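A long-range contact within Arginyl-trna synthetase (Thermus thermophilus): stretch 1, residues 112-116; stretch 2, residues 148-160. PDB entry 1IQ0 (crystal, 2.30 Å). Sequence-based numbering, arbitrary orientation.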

# COMPACT_ATOMS: atom_id res chain seq x y z
N VAL A 112 -9.53 -1.18 -12.78
CA VAL A 112 -9.54 -0.29 -13.93
C VAL A 112 -10.59 -0.74 -14.93
O VAL A 112 -11.00 -1.91 -14.93
CB VAL A 112 -8.17 -0.28 -14.65
CG1 VAL A 112 -7.08 0.15 -13.67
CG2 VAL A 112 -7.86 -1.65 -15.20
N ASN A 113 -11.03 0.18 -15.78
CA ASN A 113 -12.00 -0.18 -16.80
C ASN A 113 -11.38 -1.29 -17.63
O ASN A 113 -10.24 -1.17 -18.09
CB ASN A 113 -12.34 1.03 -17.67
CG ASN A 113 -13.27 2.00 -16.98
OD1 ASN A 113 -14.24 1.59 -16.35
ND2 ASN A 113 -12.98 3.29 -17.10
N PRO A 114 -12.10 -2.41 -17.81
CA PRO A 114 -11.56 -3.52 -18.60
C PRO A 114 -11.79 -3.31 -20.09
O PRO A 114 -12.44 -4.13 -20.74
CB PRO A 114 -12.32 -4.72 -18.05
CG PRO A 114 -13.69 -4.13 -17.75
CD PRO A 114 -13.35 -2.79 -17.12
N ASN A 115 -11.24 -2.23 -20.64
CA ASN A 115 -11.45 -1.91 -22.04
C ASN A 115 -10.19 -1.63 -22.86
O ASN A 115 -10.28 -1.39 -24.06
CB ASN A 115 -12.40 -0.71 -22.12
CG ASN A 115 -11.74 0.57 -21.64
OD1 ASN A 115 -10.98 0.55 -20.66
ND2 ASN A 115 -12.03 1.68 -22.31
N LYS A 116 -9.03 -1.67 -22.23
CA LYS A 116 -7.75 -1.42 -22.90
C LYS A 116 -6.58 -1.62 -21.93
O LYS A 116 -6.80 -1.83 -20.74
CB LYS A 116 -7.71 0.00 -23.49
CG LYS A 116 -7.78 1.14 -22.47
CD LYS A 116 -8.02 2.47 -23.18
CE LYS A 116 -7.47 3.66 -22.41
NZ LYS A 116 -8.06 3.84 -21.08
N TYR A 148 -12.31 -4.66 -8.37
CA TYR A 148 -13.65 -4.41 -8.92
C TYR A 148 -13.61 -4.31 -10.44
O TYR A 148 -12.86 -3.50 -10.98
CB TYR A 148 -14.23 -3.12 -8.33
CG TYR A 148 -15.46 -2.60 -9.05
CD1 TYR A 148 -16.66 -3.32 -9.05
CD2 TYR A 148 -15.41 -1.39 -9.76
CE1 TYR A 148 -17.78 -2.85 -9.74
CE2 TYR A 148 -16.53 -0.91 -10.44
CZ TYR A 148 -17.71 -1.65 -10.43
OH TYR A 148 -18.82 -1.18 -11.08
N ILE A 149 -14.42 -5.12 -11.11
CA ILE A 149 -14.46 -5.14 -12.57
C ILE A 149 -15.77 -4.53 -13.10
O ILE A 149 -16.83 -5.13 -12.99
CB ILE A 149 -14.32 -6.60 -13.10
CG1 ILE A 149 -13.19 -7.33 -12.36
CG2 ILE A 149 -14.05 -6.59 -14.60
CD1 ILE A 149 -11.79 -6.71 -12.55
N ASP A 150 -15.68 -3.33 -13.67
CA ASP A 150 -16.85 -2.65 -14.21
C ASP A 150 -17.11 -3.18 -15.63
O ASP A 150 -16.81 -2.52 -16.62
CB ASP A 150 -16.60 -1.13 -14.24
CG ASP A 150 -17.87 -0.33 -14.59
OD1 ASP A 150 -18.89 -0.95 -14.93
OD2 ASP A 150 -17.84 0.92 -14.54
N ASP A 151 -17.67 -4.38 -15.72
CA ASP A 151 -17.91 -4.99 -17.01
C ASP A 151 -19.14 -4.48 -17.77
O ASP A 151 -19.41 -4.95 -18.86
CB ASP A 151 -18.01 -6.51 -16.87
CG ASP A 151 -19.17 -6.94 -16.02
OD1 ASP A 151 -19.79 -7.98 -16.33
OD2 ASP A 151 -19.47 -6.24 -15.02
N THR A 152 -19.89 -3.54 -17.18
CA THR A 152 -21.07 -3.00 -17.85
C THR A 152 -20.88 -1.52 -18.13
O THR A 152 -21.84 -0.81 -18.45
CB THR A 152 -22.35 -3.15 -16.97
OG1 THR A 152 -22.23 -2.31 -15.81
CG2 THR A 152 -22.54 -4.58 -16.53
N GLY A 153 -19.65 -1.04 -18.03
CA GLY A 153 -19.40 0.37 -18.24
C GLY A 153 -19.36 0.83 -19.68
O GLY A 153 -19.06 0.06 -20.58
N ARG A 154 -19.67 2.11 -19.89
CA ARG A 154 -19.65 2.68 -21.22
C ARG A 154 -18.27 2.53 -21.86
O ARG A 154 -18.16 2.34 -23.07
CB ARG A 154 -20.02 4.17 -21.18
CG ARG A 154 -19.92 4.85 -22.54
CD ARG A 154 -20.32 6.31 -22.51
NE ARG A 154 -21.70 6.52 -22.95
CZ ARG A 154 -22.77 6.19 -22.23
NH1 ARG A 154 -22.62 5.64 -21.04
NH2 ARG A 154 -23.99 6.41 -22.71
N GLN A 155 -17.21 2.61 -21.05
CA GLN A 155 -15.86 2.48 -21.59
C GLN A 155 -15.66 1.11 -22.23
O GLN A 155 -15.03 1.00 -23.29
CB GLN A 155 -14.81 2.73 -20.51
CG GLN A 155 -14.81 4.17 -20.01
CD GLN A 155 -14.78 5.18 -21.15
OE1 GLN A 155 -13.83 5.24 -21.92
NE2 GLN A 155 -15.85 5.97 -21.26
N ALA A 156 -16.19 0.07 -21.60
CA ALA A 156 -16.07 -1.28 -22.15
C ALA A 156 -16.97 -1.40 -23.38
O ALA A 156 -16.64 -2.10 -24.34
CB ALA A 156 -16.49 -2.31 -21.11
N ALA A 157 -18.11 -0.72 -23.35
CA ALA A 157 -19.02 -0.77 -24.49
C ALA A 157 -18.35 -0.12 -25.70
O ALA A 157 -18.46 -0.62 -26.81
CB ALA A 157 -20.33 -0.04 -24.16
N GLU A 158 -17.65 0.99 -25.48
CA GLU A 158 -17.01 1.67 -26.59
C GLU A 158 -15.96 0.83 -27.28
O GLU A 158 -15.88 0.83 -28.51
CB GLU A 158 -16.40 2.99 -26.15
CG GLU A 158 -17.41 3.99 -25.67
CD GLU A 158 -16.85 5.39 -25.57
OE1 GLU A 158 -15.72 5.56 -25.08
OE2 GLU A 158 -17.55 6.33 -25.98
N THR A 159 -15.15 0.09 -26.52
CA THR A 159 -14.13 -0.71 -27.18
C THR A 159 -14.74 -1.90 -27.89
O THR A 159 -14.34 -2.22 -29.01
CB THR A 159 -13.02 -1.21 -26.21
OG1 THR A 159 -13.54 -2.25 -25.38
CG2 THR A 159 -12.54 -0.08 -25.34
N LEU A 160 -15.71 -2.56 -27.27
CA LEU A 160 -16.36 -3.70 -27.91
C LEU A 160 -17.06 -3.25 -29.19
O LEU A 160 -17.08 -3.96 -30.18
CB LEU A 160 -17.35 -4.37 -26.96
CG LEU A 160 -16.70 -5.01 -25.72
CD1 LEU A 160 -17.76 -5.74 -24.89
CD2 LEU A 160 -15.62 -5.97 -26.18
O HOH W 1 -13.19 -1.79 -13.15
O HOH W 2 -16.14 -0.24 -18.36
O HOH W 3 -15.84 2.51 -13.54
O HOH W 4 -11.66 4.19 -21.30

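Stretch 1 is an irregular segment with no helix or strand, and it lies alongside stretch 2 as the latter passes from the end of a strand (148-149) through a turn into a helix that begins at Arg154. The two run in the same general order: Asn113 lies nearest Asp150, with CA atoms 6.0 Å apart, and Asn115 lies nearest Ala156, where the CA atoms approach to 4.7 Å. Together they bury 441 Å², yet one direct hydrogen bond, a weak one, spans the contact; the rest depends on van der Waals packing and on four bridging waters.

At Tyr148 the backbones do not bond directly, since Val112 N remains 4.4 Å from Tyr148 O. Water 1 links the two backbones instead, through Val112 O. It donates to Tyr148 O (2.8 Å from the water oxygen) and, more weakly, to Val112 O (also 2.8 Å), while accepting from Asp150 N at 3.0 Å, so that it satisfies polar backbone atoms on both stretches. Ile149 follows with an apolar contact, its CG2 methyl resting 4.0 Å from Pro114 CG.

The chain then turns. Asp150 to Gly153 form a type I beta turn, closed by a weak hydrogen bond from Gly153 N to Asp150 O over 3.5 Å. The same carbonyl faces the proline ring, with Asp150 O 3.5 Å from Pro114 CD, and it accepts a hydrogen bond from water 2 at 2.9 Å. Water 2 also donates weakly to Asn113 OD1 and accepts weakly from Ala156 N, linking the turn, the first turn of the helix and stretch 1. The carboxylate of Asp150 is connected less directly. Asp150 OD2 and Asn113 OD1 are both acceptors and stand 4.1 Å apart; water 3 reconciles them by donating to each, at 2.7 Å to Asp150 OD2 and weakly at 3.4 Å to Asn113 OD1. Thr152 has its CA-to-CB bond directed away and takes no part in the contact.

Gly153 occupies the N-cap position, and its carbonyl accepts from Ala157 N at 3.0 Å as the helix begins. A side chain here would be crowded from within its own turn, because an ideal CB would lie 3.0 Å from Asp150 OD2.

On the helix, the CA-to-CB bond of Gln155 points toward stretch 1. Its CG packs 3.5 Å from Asn113 ND2, and its carbonyl O accepts the direct hydrogen bond from Asn115 ND2, 3.2 Å long but bent to 132° and therefore weak. Water 4 reinforces this pairing, accepting from Asn115 ND2 at 2.7 Å and donating to Gln155 OE1 at 2.5 Å. At Ala156 the chains come close, with Asn115 CB 3.7 Å from Ala156 CA. One turn further on, the CA-to-CB bond of Thr159 points toward stretch 1: Thr159 CG2 lies 3.3 Å from Asn115 CB and only 2.9 Å from Asn115 O, a very tight contact. Its hydroxyl also bonds within the helix, Thr159 OG1 donating to Ala156 O at 3.3 Å.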